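Local atomic coordinates of probable glutaminase ybaS (Escherichia coli, PDB entry 1U60), a protein that catalyses the hydrolysis of L-glutamine to L-glutamate and ammonium. Residues 70-82 with 225-238. Residues are numbered along the deposited sequence; the frame is centred on the assembly and turned at random.
Sequences VCTLALALEDVGP and VLQADNVPYILAEM
Bent at its second torsion (chi2 -66°), the side chain of E78 folds across L226 and lifts its carboxylate to the chain at 226-230, where N230, its CG beside the backbone N (chi1 -75°), reaches down to meet it. E78 OE2 accepts two hydrogen bonds from opposite faces of the carboxylate: Q227 N comes in on the syn side at 2.9 Å, whereas N230 ND2, also 2.9 Å from OE2, approaches from well above the plane. The second bond is nearly straight and lies in the amide plane of N230, fixing that amide's rotation. A water donates to L77 O and accepts from the same ND2, engaging both its N-H groups. The carboxylate thus ties the last turn of helix 70-80 to the chain entering helix 231-238.

Away from these bonds the contact is mostly apolar. I234 lies over the helix, its CD1 3.7 Å from A74 CB and its CG1 tight against L77 CD1 at 3.4 Å. L226 CD2 packs on the same A74 methyl, and L73 CD2 rests on the aliphatic part of E237. V70 meets I234 and M238 about 8 Å (between side chains) from S66 and Y244, predicted substrate-binding residues, so this end probably lies near the active site. Past helix 70-80, P82 CB sits over the Y233 ring, 3.5 Å from its centroid, a CH-pi contact.

The helix axes approach to 10.0 Å, roughly antiparallel at 142°. V85 of helix 82-88 touches L73 and L77, helices 117-126 and 132-147 cover T72, Y252 of the second subunit meets P82 and Y233, and strand 223-224 leads into V225.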
loop_
_atom_site.group_PDB
_atom_site.type_symbol
_atom_site.label_atom_id
_atom_site.label_comp_id
_atom_site.label_asym_id
_atom_site.label_seq_id
_atom_site.Cartn_x
_atom_site.Cartn_y
_atom_site.Cartn_z
ATOM N N VAL A 70 15.936 1.767 -0.746
ATOM C CA VAL A 70 15.221 3.032 -0.521
ATOM C C VAL A 70 16.161 4.160 -0.961
ATOM O O VAL A 70 15.729 5.150 -1.587
ATOM C CB VAL A 70 14.796 3.170 0.952
ATOM C CG1 VAL A 70 14.290 4.574 1.240
ATOM C CG2 VAL A 70 13.778 2.129 1.307
ATOM N N CYS A 71 17.441 4.037 -0.603
ATOM C CA CYS A 71 18.383 5.118 -0.906
ATOM C C CYS A 71 18.631 5.265 -2.415
ATOM O O CYS A 71 18.721 6.358 -2.941
ATOM C CB CYS A 71 19.723 4.909 -0.216
ATOM S SG CYS A 71 19.625 4.618 1.587
ATOM N N THR A 72 18.751 4.146 -3.120
ATOM C CA THR A 72 19.019 4.246 -4.543
ATOM C C THR A 72 17.776 4.722 -5.274
ATOM O O THR A 72 17.864 5.461 -6.310
ATOM C CB THR A 72 19.539 2.874 -5.025
ATOM O OG1 THR A 72 20.896 2.717 -4.525
ATOM C CG2 THR A 72 19.585 2.782 -6.563
ATOM N N LEU A 73 16.601 4.301 -4.791
ATOM C CA LEU A 73 15.360 4.821 -5.329
ATOM C C LEU A 73 15.353 6.346 -5.193
ATOM O O LEU A 73 14.923 7.078 -6.094
ATOM C CB LEU A 73 14.162 4.207 -4.601
ATOM C CG LEU A 73 12.796 4.795 -4.901
ATOM C CD1 LEU A 73 12.572 4.758 -6.449
ATOM C CD2 LEU A 73 11.663 4.115 -4.151
ATOM N N ALA A 74 15.719 6.827 -4.007
ATOM C CA ALA A 74 15.702 8.278 -3.764
ATOM C C ALA A 74 16.609 8.981 -4.789
ATOM O O ALA A 74 16.224 9.976 -5.416
ATOM C CB ALA A 74 16.106 8.564 -2.390
ATOM N N LEU A 75 17.793 8.411 -5.033
ATOM C CA LEU A 75 18.695 8.983 -6.027
ATOM C C LEU A 75 18.128 8.934 -7.443
ATOM O O LEU A 75 18.255 9.890 -8.215
ATOM C CB LEU A 75 20.071 8.300 -5.939
ATOM C CG LEU A 75 21.132 8.900 -6.828
ATOM C CD1 LEU A 75 21.289 10.405 -6.613
ATOM C CD2 LEU A 75 22.404 8.161 -6.579
ATOM N N ALA A 76 17.482 7.823 -7.800
ATOM C CA ALA A 76 16.936 7.698 -9.156
ATOM C C ALA A 76 15.875 8.757 -9.362
ATOM O O ALA A 76 15.769 9.362 -10.436
ATOM C CB ALA A 76 16.339 6.359 -9.372
ATOM N N LEU A 77 15.069 9.013 -8.339
ATOM C CA LEU A 77 14.053 10.052 -8.449
ATOM C C LEU A 77 14.664 11.437 -8.650
ATOM O O LEU A 77 14.179 12.234 -9.470
ATOM C CB LEU A 77 13.091 10.038 -7.252
ATOM C CG LEU A 77 12.093 8.871 -7.122
ATOM C CD1 LEU A 77 11.592 8.783 -5.710
ATOM C CD2 LEU A 77 10.947 9.034 -8.117
ATOM N N GLU A 78 15.758 11.727 -7.966
ATOM C CA GLU A 78 16.430 13.004 -8.117
ATOM C C GLU A 78 17.037 13.100 -9.511
ATOM O O GLU A 78 16.970 14.173 -10.146
ATOM C CB GLU A 78 17.549 13.194 -7.080
ATOM C CG GLU A 78 17.079 13.255 -5.633
ATOM C CD GLU A 78 16.223 14.482 -5.361
ATOM O OE1 GLU A 78 16.594 15.588 -5.838
ATOM O OE2 GLU A 78 15.162 14.355 -4.724
ATOM N N ASP A 79 17.578 11.989 -10.008
ATOM C CA ASP A 79 18.227 11.943 -11.331
ATOM C C ASP A 79 17.283 12.019 -12.522
ATOM O O ASP A 79 17.523 12.798 -13.442
ATOM C CB ASP A 79 19.051 10.686 -11.502
ATOM C CG ASP A 79 20.391 10.740 -10.803
ATOM O OD1 ASP A 79 20.755 11.759 -10.146
ATOM O OD2 ASP A 79 21.121 9.728 -10.807
ATOM N N VAL A 80 16.199 11.219 -12.530
ATOM C CA VAL A 80 15.365 11.075 -13.726
ATOM C C VAL A 80 13.882 11.446 -13.518
ATOM O O VAL A 80 13.157 11.609 -14.480
ATOM C CB VAL A 80 15.492 9.659 -14.354
ATOM C CG1 VAL A 80 16.951 9.329 -14.682
ATOM C CG2 VAL A 80 14.855 8.545 -13.453
ATOM N N GLY A 81 13.466 11.616 -12.262
ATOM C CA GLY A 81 12.142 12.094 -11.890
ATOM C C GLY A 81 11.137 10.960 -11.754
ATOM O O GLY A 81 11.427 9.836 -12.181
ATOM N N PRO A 82 9.975 11.236 -11.180
ATOM C CA PRO A 82 9.021 10.164 -10.880
ATOM C C PRO A 82 8.387 9.488 -12.062
ATOM O O PRO A 82 8.107 8.271 -11.988
ATOM C CB PRO A 82 7.952 10.855 -10.002
ATOM C CG PRO A 82 8.118 12.335 -10.342
ATOM C CD PRO A 82 9.539 12.519 -10.583
ATOM N N VAL A 225 18.711 16.998 1.215
ATOM C CA VAL A 225 19.270 15.929 0.395
ATOM C C VAL A 225 18.334 15.613 -0.763
ATOM O O VAL A 225 18.788 15.327 -1.832
ATOM C CB VAL A 225 19.451 14.642 1.239
ATOM C CG1 VAL A 225 20.019 13.488 0.449
ATOM C CG2 VAL A 225 20.271 14.912 2.414
ATOM N N LEU A 226 17.021 15.582 -0.514
ATOM C CA LEU A 226 16.038 15.281 -1.539
ATOM C C LEU A 226 15.042 16.430 -1.751
ATOM O O LEU A 226 14.760 17.157 -0.819
ATOM C CB LEU A 226 15.242 14.043 -1.126
ATOM C CG LEU A 226 16.056 12.837 -0.660
ATOM C CD1 LEU A 226 15.084 11.723 -0.186
ATOM C CD2 LEU A 226 16.998 12.305 -1.769
ATOM N N GLN A 227 14.434 16.505 -2.929
ATOM C CA GLN A 227 13.352 17.427 -3.139
ATOM C C GLN A 227 12.151 16.929 -2.382
ATOM O O GLN A 227 11.840 15.748 -2.466
ATOM C CB GLN A 227 12.991 17.534 -4.608
ATOM C CG GLN A 227 14.110 18.098 -5.447
ATOM C CD GLN A 227 13.863 17.854 -6.926
ATOM O OE1 GLN A 227 14.531 17.004 -7.555
ATOM N NE2 GLN A 227 12.876 18.541 -7.461
ATOM N N ALA A 228 11.476 17.821 -1.683
ATOM C CA ALA A 228 10.278 17.460 -0.946
ATOM C C ALA A 228 9.254 16.695 -1.790
ATOM O O ALA A 228 8.611 15.742 -1.301
ATOM C CB ALA A 228 9.659 18.708 -0.333
ATOM N N ASP A 229 9.090 17.104 -3.054
ATOM C CA ASP A 229 8.049 16.541 -3.907
ATOM C C ASP A 229 8.372 15.099 -4.289
ATOM O O ASP A 229 7.498 14.387 -4.734
ATOM C CB ASP A 229 7.864 17.352 -5.192
ATOM C CG ASP A 229 7.116 18.657 -4.968
ATOM O OD1 ASP A 229 6.354 18.827 -3.963
ATOM O OD2 ASP A 229 7.218 19.573 -5.796
ATOM N N ASN A 230 9.629 14.700 -4.162
ATOM C CA ASN A 230 10.022 13.306 -4.435
ATOM C C ASN A 230 9.715 12.354 -3.305
ATOM O O ASN A 230 9.575 11.173 -3.556
ATOM C CB ASN A 230 11.499 13.190 -4.853
ATOM C CG ASN A 230 11.718 13.658 -6.287
ATOM O OD1 ASN A 230 10.791 13.555 -7.109
ATOM N ND2 ASN A 230 12.907 14.161 -6.608
ATOM N N VAL A 231 9.613 12.851 -2.080
ATOM C CA VAL A 231 9.510 11.967 -0.931
ATOM C C VAL A 231 8.232 11.135 -0.938
ATOM O O VAL A 231 8.295 9.942 -0.624
ATOM C CB VAL A 231 9.729 12.708 0.378
ATOM C CG1 VAL A 231 9.547 11.791 1.540
ATOM C CG2 VAL A 231 11.180 13.225 0.422
ATOM N N PRO A 232 7.066 11.694 -1.261
ATOM C CA PRO A 232 5.857 10.845 -1.231
ATOM C C PRO A 232 5.939 9.624 -2.159
ATOM O O PRO A 232 5.309 8.609 -1.871
ATOM C CB PRO A 232 4.733 11.811 -1.638
ATOM C CG PRO A 232 5.232 13.091 -1.188
ATOM C CD PRO A 232 6.724 13.104 -1.555
ATOM N N TYR A 233 6.706 9.706 -3.257
ATOM C CA TYR A 233 6.851 8.572 -4.169
ATOM C C TYR A 233 7.635 7.466 -3.480
ATOM O O TYR A 233 7.359 6.287 -3.639
ATOM C CB TYR A 233 7.604 8.997 -5.418
ATOM C CG TYR A 233 6.866 10.040 -6.241
ATOM C CD1 TYR A 233 5.708 9.706 -6.958
ATOM C CD2 TYR A 233 7.333 11.352 -6.308
ATOM C CE1 TYR A 233 5.046 10.652 -7.691
ATOM C CE2 TYR A 233 6.687 12.292 -7.056
ATOM C CZ TYR A 233 5.531 11.949 -7.730
ATOM O OH TYR A 233 4.901 12.888 -8.491
ATOM N N ILE A 234 8.657 7.883 -2.750
ATOM C CA ILE A 234 9.504 6.904 -2.000
ATOM C C ILE A 234 8.668 6.174 -0.951
ATOM O O ILE A 234 8.705 4.945 -0.824
ATOM C CB ILE A 234 10.657 7.558 -1.322
ATOM C CG1 ILE A 234 11.572 8.200 -2.338
ATOM C CG2 ILE A 234 11.405 6.552 -0.463
ATOM C CD1 ILE A 234 12.521 9.178 -1.704
ATOM N N LEU A 235 7.912 6.932 -0.198
ATOM C CA LEU A 235 7.050 6.368 0.838
ATOM C C LEU A 235 5.923 5.495 0.299
ATOM O O LEU A 235 5.585 4.485 0.922
ATOM C CB LEU A 235 6.476 7.505 1.703
ATOM C CG LEU A 235 7.507 8.371 2.471
ATOM C CD1 LEU A 235 6.848 9.338 3.374
ATOM C CD2 LEU A 235 8.528 7.511 3.268
ATOM N N ALA A 236 5.365 5.857 -0.858
ATOM C CA ALA A 236 4.346 5.043 -1.492
ATOM C C ALA A 236 4.932 3.689 -1.865
ATOM O O ALA A 236 4.321 2.636 -1.586
ATOM C CB ALA A 236 3.795 5.711 -2.727
ATOM N N GLU A 237 6.118 3.699 -2.455
ATOM C CA GLU A 237 6.766 2.445 -2.832
ATOM C C GLU A 237 7.011 1.573 -1.594
ATOM O O GLU A 237 6.772 0.340 -1.649
ATOM C CB GLU A 237 8.084 2.706 -3.570
ATOM C CG GLU A 237 7.965 3.413 -4.960
ATOM C CD GLU A 237 7.613 2.574 -6.152
ATOM O OE1 GLU A 237 7.049 1.444 -6.007
ATOM O OE2 GLU A 237 7.893 3.082 -7.310
ATOM N N MET A 238 7.467 2.193 -0.508
ATOM C CA MET A 238 7.673 1.492 0.749
ATOM C C MET A 238 6.341 0.896 1.256
ATOM O O MET A 238 6.319 -0.267 1.676
ATOM C CB MET A 238 8.266 2.416 1.803
ATOM C CG MET A 238 9.771 2.733 1.544
ATOM S SD MET A 238 10.385 4.121 2.517
ATOM C CE MET A 238 10.313 3.447 4.178
HETATM O O HOH W 1 13.449 14.970 -9.530
#